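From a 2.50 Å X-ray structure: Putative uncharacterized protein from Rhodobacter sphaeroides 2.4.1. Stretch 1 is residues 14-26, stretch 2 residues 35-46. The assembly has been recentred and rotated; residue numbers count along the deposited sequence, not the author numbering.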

# COMPACT_ATOMS: atom_id res chain seq x y z
N VAL A 14 5.13 9.30 1.28
CA VAL A 14 5.49 8.37 2.35
C VAL A 14 6.98 8.07 2.52
O VAL A 14 7.75 8.04 1.56
N GLU A 15 7.37 7.84 3.77
CA GLU A 15 8.74 7.51 4.13
C GLU A 15 8.72 6.06 4.61
O GLU A 15 8.05 5.75 5.60
N LEU A 16 9.44 5.19 3.92
CA LEU A 16 9.48 3.78 4.29
C LEU A 16 10.27 3.54 5.56
O LEU A 16 11.36 4.09 5.74
N LEU A 17 9.73 2.71 6.44
CA LEU A 17 10.39 2.38 7.69
C LEU A 17 11.77 1.78 7.47
O LEU A 17 12.77 2.33 7.93
N ASN A 18 11.82 0.66 6.76
CA ASN A 18 13.09 -0.01 6.50
C ASN A 18 13.25 -0.34 5.03
O ASN A 18 13.45 -1.49 4.65
N GLY A 19 13.16 0.69 4.19
CA GLY A 19 13.29 0.51 2.76
C GLY A 19 12.47 -0.63 2.20
O GLY A 19 11.36 -0.91 2.67
N PHE A 20 13.02 -1.29 1.19
CA PHE A 20 12.35 -2.41 0.52
C PHE A 20 12.89 -3.73 1.04
O PHE A 20 12.42 -4.80 0.65
N ALA A 21 13.87 -3.64 1.93
CA ALA A 21 14.50 -4.81 2.51
C ALA A 21 13.51 -5.88 2.98
O ALA A 21 13.80 -7.07 2.91
N ASP A 22 12.34 -5.45 3.44
CA ASP A 22 11.34 -6.39 3.93
C ASP A 22 10.03 -6.44 3.14
O ASP A 22 8.98 -6.72 3.71
N ALA A 23 10.10 -6.18 1.84
CA ALA A 23 8.91 -6.22 1.00
C ALA A 23 8.42 -7.67 0.88
O ALA A 23 9.07 -8.50 0.24
N ARG A 24 7.28 -7.96 1.49
CA ARG A 24 6.72 -9.31 1.47
C ARG A 24 5.43 -9.39 0.66
O ARG A 24 5.17 -8.56 -0.21
N ARG A 25 4.61 -10.41 0.94
CA ARG A 25 3.36 -10.62 0.22
C ARG A 25 2.36 -11.47 1.01
O ARG A 25 2.45 -12.70 0.99
N CYS A 26 1.43 -10.83 1.71
CA CYS A 26 0.42 -11.57 2.47
C CYS A 26 -0.33 -12.44 1.47
O CYS A 26 -0.66 -11.99 0.37
N GLY A 35 -2.56 -8.96 -4.76
CA GLY A 35 -1.41 -9.35 -5.56
C GLY A 35 -0.21 -8.42 -5.46
O GLY A 35 0.85 -8.70 -6.04
N ALA A 36 -0.35 -7.32 -4.73
CA ALA A 36 0.72 -6.35 -4.59
C ALA A 36 1.81 -6.73 -3.59
O ALA A 36 1.63 -7.59 -2.74
N ILE A 37 2.96 -6.06 -3.73
CA ILE A 37 4.10 -6.25 -2.84
C ILE A 37 4.11 -5.02 -1.94
O ILE A 37 4.15 -3.89 -2.44
N ALA A 38 4.07 -5.23 -0.63
CA ALA A 38 4.04 -4.11 0.30
C ALA A 38 5.34 -3.88 1.08
O ALA A 38 6.22 -4.74 1.11
N ALA A 39 5.42 -2.70 1.68
CA ALA A 39 6.56 -2.28 2.50
C ALA A 39 5.96 -1.44 3.63
O ALA A 39 5.01 -0.69 3.40
N THR A 40 6.51 -1.55 4.83
CA THR A 40 5.99 -0.82 5.99
C THR A 40 6.28 0.68 6.02
O THR A 40 7.15 1.17 5.30
N ALA A 41 5.54 1.40 6.86
CA ALA A 41 5.69 2.84 7.04
C ALA A 41 4.94 3.31 8.29
O ALA A 41 3.76 3.01 8.46
N ARG A 42 5.63 4.04 9.17
CA ARG A 42 5.00 4.54 10.39
C ARG A 42 3.81 5.43 10.04
O ARG A 42 3.81 6.08 8.99
N LEU A 43 2.81 5.47 10.91
CA LEU A 43 1.62 6.29 10.69
C LEU A 43 1.99 7.73 10.40
O LEU A 43 1.40 8.37 9.53
N SER A 44 2.96 8.25 11.15
CA SER A 44 3.40 9.63 10.98
C SER A 44 4.35 9.82 9.80
O SER A 44 4.93 10.89 9.63
N ASP A 45 4.51 8.79 8.98
CA ASP A 45 5.38 8.89 7.81
C ASP A 45 4.61 8.88 6.50
O ASP A 45 5.20 9.00 5.42
N LEU A 46 3.29 8.75 6.57
CA LEU A 46 2.46 8.72 5.36
C LEU A 46 1.46 9.87 5.33
O LEU A 46 0.72 10.11 6.28

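The most unusual feature of this contact is a single water held between E15 O, R42 N and D45 OD2. Water 1 donates to E15 O (2.5 Å) and to D45 OD2 (2.4 Å), both short distances, and accepts from R42 N (3.0 Å), so that two backbones and one carboxylate converge on a single site. D45, whose CA-to-CB bond points toward stretch 1, reaches it with an m rotamer, while its own carbonyl receives E15 N: the bond from E15 N to D45 O is 3.0 Å. The general principle is that a largely irregular chain can pair with a weakly bonded strand through a few scattered backbone hydrogen bonds, with side chains of varied size packing between them.

V14 and A41 illustrate the packing. V14, in the p rotamer, sets CG2 3.5 Å from A41 CB and 4.0 Å from L46 CB; V14 and L46 face the same side of their antiparallel bridge. L16 (m, t) starts sideways, but its end comes nearer, bringing CD2 to 4.1 Å from A39 CB. Further along, A23 CB meets I37 CG2 at 3.5 Å, I37 being m, t.

L17 is the residue of stretch 1 most covered by its partner, although it remains exposed. Its CA-to-CB bond points toward stretch 2 and it adopts t, p; CD2 lies 3.9 Å from T40 CG2, and CD1 sits over one face of the R42 guanidinium, 3.4 Å from R42 NH2. Beside this packing, L17 N donates a hydrogen bond to T40 O at 3.2 Å.

R25 repeats the theme of an aliphatic group against a guanidinium. Its chi1 of -111° lies between wells, yet the extended chain beyond carries CZ to 3.3 Å from I37 CG1, which covers one guanidinium face. G35 O lies at the edge, 3.5 Å from R25 NH2. The CA-to-CB bond of R24, by contrast, points away, and its backbone makes a weak hydrogen bond, R24 N to A38 O, at 3.4 Å.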

# COMPACT_ATOMS: atom_id res chain seq x y z
CB VAL A 14 4.74 7.02 2.17
CG1 VAL A 14 5.12 6.38 0.85
CG2 VAL A 14 5.05 6.09 3.32
CB GLU A 15 9.25 8.41 5.26
CG GLU A 15 9.29 9.89 4.92
CD GLU A 15 10.23 10.20 3.76
OE1 GLU A 15 11.39 9.74 3.81
OE2 GLU A 15 9.81 10.91 2.82
CB LEU A 16 10.08 2.95 3.16
CG LEU A 16 9.40 3.06 1.80
CD1 LEU A 16 10.14 2.18 0.80
CD2 LEU A 16 7.94 2.64 1.91
CB LEU A 17 9.54 1.40 8.50
CG LEU A 17 10.20 0.86 9.77
CD1 LEU A 17 10.48 2.01 10.73
CD2 LEU A 17 9.29 -0.17 10.42
CB ASN A 18 13.18 -1.29 7.34
CG ASN A 18 14.58 -1.87 7.37
OD1 ASN A 18 15.53 -1.20 7.76
ND2 ASN A 18 14.71 -3.13 6.96
CB PHE A 20 12.60 -2.31 -0.98
CG PHE A 20 12.21 -0.99 -1.58
CD1 PHE A 20 10.89 -0.73 -1.91
CD2 PHE A 20 13.17 -0.00 -1.76
CE1 PHE A 20 10.52 0.51 -2.43
CE2 PHE A 20 12.81 1.24 -2.28
CZ PHE A 20 11.48 1.49 -2.62
CB ALA A 21 15.38 -4.39 3.68
CB ASP A 22 11.03 -6.11 5.40
CG ASP A 22 10.66 -4.66 5.65
OD1 ASP A 22 9.69 -4.17 5.02
OD2 ASP A 22 11.33 -4.01 6.47
CB ALA A 23 9.22 -5.66 -0.38
CB ARG A 24 6.46 -9.78 2.91
CG ARG A 24 7.67 -9.65 3.82
CD ARG A 24 7.38 -10.15 5.23
NE ARG A 24 7.14 -11.59 5.27
CZ ARG A 24 6.89 -12.27 6.38
NH1 ARG A 24 6.84 -11.66 7.56
NH2 ARG A 24 6.68 -13.59 6.32
CB ARG A 25 3.65 -11.30 -1.12
CG ARG A 25 3.42 -10.44 -2.34
CD ARG A 25 4.15 -11.03 -3.54
NE ARG A 25 3.76 -10.40 -4.81
CZ ARG A 25 4.52 -10.37 -5.89
NH1 ARG A 25 5.73 -10.91 -5.87
NH2 ARG A 25 4.08 -9.79 -7.00
CB CYS A 26 -0.54 -10.59 3.17
SG CYS A 26 -2.04 -11.31 3.96
CB ALA A 36 0.14 -5.00 -4.23
CB ILE A 37 5.43 -6.32 -3.64
CG1 ILE A 37 5.47 -7.59 -4.49
CG2 ILE A 37 6.61 -6.28 -2.69
CD1 ILE A 37 6.71 -7.73 -5.35
CB ALA A 38 2.88 -4.27 1.27
CB ALA A 39 7.53 -1.46 1.68
CB THR A 40 6.51 -1.46 7.30
OG1 THR A 40 6.14 -2.84 7.34
CG2 THR A 40 5.91 -0.76 8.51
CB ALA A 41 5.18 3.58 5.82
CB ARG A 42 6.01 5.37 11.20
CG ARG A 42 7.28 4.63 11.60
CD ARG A 42 8.26 5.59 12.26
NE ARG A 42 9.54 4.95 12.59
CZ ARG A 42 9.70 4.02 13.53
NH1 ARG A 42 8.66 3.61 14.25
NH2 ARG A 42 10.90 3.50 13.75
CB LEU A 43 0.71 6.26 11.92
CG LEU A 43 -0.13 5.02 12.22
CD1 LEU A 43 -0.98 5.28 13.46
CD2 LEU A 43 -1.03 4.70 11.03
CB SER A 44 4.05 10.13 12.27
OG SER A 44 5.02 9.20 12.75
CB ASP A 45 6.42 7.76 7.80
CG ASP A 45 7.48 7.92 8.88
OD1 ASP A 45 8.03 9.03 9.02
OD2 ASP A 45 7.77 6.93 9.58
CB LEU A 46 1.74 7.37 5.25
CG LEU A 46 0.98 7.04 3.96
CD1 LEU A 46 0.82 5.54 3.83
CD2 LEU A 46 -0.38 7.73 3.94
O HOH W 1 8.17 5.12 7.99